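Local coordinates for ankyrin repeat and SAM domain-containing protein 3 (Homo sapiens, PDB 4NL9), which may take part in vasopressin signalling in the kidney and self-associates through its SAM domain, the part present in this structure, at residues A[18-23]-A[57-62]. The protein carries 1 engineered substitution. Sequence-based numbering, arbitrary orientation.
Sequences IGCLKY and RKMTSA
One hydrogen bond joins the loop 18-23 to helix 53-65. Lys58 NZ donates to the backbone oxygen Ile18 O at 2.9 Å. The nitrogen lies in the carbonyl plane, with a C=O...N angle of 155°, so it meets the oxygen nearly end-on. The lysine chain reaches it by a bend at its third torsion (chi3 -68°). Its CE passes Cys20 SG at 3.9 Å on the way. Outside the two segments, the same ammonium forms a salt bridge with an acidic side chain on the chain of another protein in the assembly, so one group serves both the fold and the assembly. An alanine here would remove the bond to Ile18 O and that outside salt bridge, and would probably loosen the loop against the helix.

Segment 18-23 follows helix 11-17 and ends in a 3-10 turn at 21-23. Gly19, with positive phi, is the C-prime residue of a Schellman motif, in which Cys20 N bonds to Leu15 O and Gly19 N to Glu16 O. In this all-helical SAM domain the motif ends helix 11-17, and the loop after it leads to helix 24-29 and packs on helix 53-65.

The remaining contacts are apolar. With chi1 at 61°, Ile18 sends its CG1 branch to Met59. Its CD1 meets Met59 CG at 3.8 Å, the two side chains crossing at about a right angle. The other branch, Ile18 CG2, lies 4.2 Å from Ala62 CB. Met59 runs extended beyond CG, and its methyl meets Cys20 and Tyr23 together. Met59 CE is 3.9 Å from Cys20 CB and 3.7 Å from Tyr23 CD2, an oblique approach to the ring. Leu45 and Ile50 also pack on Met59.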
# COMPACT_ATOMS: atom_id res chain seq x y z
N ILE A 18 3.05 7.11 -7.31
CA ILE A 18 2.94 5.97 -6.41
C ILE A 18 3.05 4.60 -7.11
O ILE A 18 2.75 3.56 -6.51
CB ILE A 18 1.66 6.04 -5.55
CG1 ILE A 18 0.40 6.05 -6.42
CG2 ILE A 18 1.69 7.30 -4.69
CD1 ILE A 18 -0.89 5.99 -5.61
N GLY A 19 3.49 4.60 -8.36
CA GLY A 19 3.70 3.37 -9.11
C GLY A 19 2.43 2.58 -9.34
O GLY A 19 2.42 1.35 -9.30
N CYS A 20 1.34 3.29 -9.60
CA CYS A 20 0.04 2.65 -9.76
C CYS A 20 -0.64 2.95 -11.09
O CYS A 20 -1.86 2.88 -11.20
CB CYS A 20 -0.88 3.05 -8.60
SG CYS A 20 -0.47 2.22 -7.03
N LEU A 21 0.15 3.24 -12.12
CA LEU A 21 -0.43 3.55 -13.43
C LEU A 21 -1.17 2.36 -14.04
O LEU A 21 -2.00 2.53 -14.94
CB LEU A 21 0.60 4.12 -14.40
CG LEU A 21 0.83 5.63 -14.26
CD1 LEU A 21 2.02 6.03 -15.11
CD2 LEU A 21 -0.40 6.47 -14.63
N LYS A 22 -0.91 1.15 -13.54
CA LYS A 22 -1.65 -0.01 -14.01
C LYS A 22 -3.15 0.11 -13.70
O LYS A 22 -3.96 -0.63 -14.27
CB LYS A 22 -1.08 -1.31 -13.43
CG LYS A 22 -1.25 -1.41 -11.92
CD LYS A 22 -0.57 -2.65 -11.35
CE LYS A 22 -1.41 -3.89 -11.58
NZ LYS A 22 -0.88 -5.06 -10.81
N TYR A 23 -3.53 1.04 -12.82
CA TYR A 23 -4.94 1.23 -12.47
C TYR A 23 -5.59 2.46 -13.11
O TYR A 23 -6.78 2.72 -12.90
CB TYR A 23 -5.14 1.26 -10.95
CG TYR A 23 -4.73 -0.04 -10.31
CD1 TYR A 23 -5.52 -1.18 -10.47
CD2 TYR A 23 -3.55 -0.14 -9.60
CE1 TYR A 23 -5.14 -2.39 -9.91
CE2 TYR A 23 -3.17 -1.33 -9.03
CZ TYR A 23 -3.96 -2.45 -9.19
OH TYR A 23 -3.55 -3.63 -8.63
N ARG A 57 -3.31 0.68 -0.35
CA ARG A 57 -2.67 1.43 0.72
C ARG A 57 -1.88 2.63 0.19
O ARG A 57 -1.91 3.72 0.77
CB ARG A 57 -1.77 0.51 1.56
CG ARG A 57 -0.89 1.21 2.60
CD ARG A 57 -1.67 2.06 3.60
NE ARG A 57 -2.74 1.32 4.27
CZ ARG A 57 -2.58 0.60 5.37
NH1 ARG A 57 -3.63 -0.01 5.91
NH2 ARG A 57 -1.38 0.47 5.94
N LYS A 58 -1.18 2.46 -0.93
CA LYS A 58 -0.45 3.58 -1.50
C LYS A 58 -1.42 4.67 -1.94
O LYS A 58 -1.13 5.86 -1.82
CB LYS A 58 0.44 3.14 -2.65
CG LYS A 58 1.59 2.27 -2.15
CD LYS A 58 2.68 2.11 -3.18
CE LYS A 58 2.18 1.27 -4.35
NZ LYS A 58 3.27 0.94 -5.32
N MET A 59 -2.60 4.25 -2.40
CA MET A 59 -3.62 5.22 -2.79
C MET A 59 -4.24 5.94 -1.61
O MET A 59 -4.41 7.15 -1.65
CB MET A 59 -4.70 4.57 -3.65
CG MET A 59 -4.20 4.17 -5.03
SD MET A 59 -5.48 3.25 -5.90
CE MET A 59 -4.52 2.49 -7.22
N THR A 60 -4.59 5.21 -0.55
CA THR A 60 -5.15 5.90 0.62
C THR A 60 -4.11 6.84 1.25
O THR A 60 -4.45 7.93 1.72
CB THR A 60 -5.75 4.94 1.67
OG1 THR A 60 -4.74 4.04 2.13
CG2 THR A 60 -6.92 4.15 1.09
N SER A 61 -2.84 6.44 1.23
CA SER A 61 -1.76 7.32 1.67
C SER A 61 -1.67 8.60 0.83
O SER A 61 -1.53 9.69 1.38
CB SER A 61 -0.43 6.58 1.64
OG SER A 61 -0.42 5.55 2.62
N ALA A 62 -1.76 8.45 -0.48
CA ALA A 62 -1.69 9.59 -1.39
C ALA A 62 -2.86 10.53 -1.18
O ALA A 62 -2.71 11.75 -1.21
CB ALA A 62 -1.64 9.12 -2.83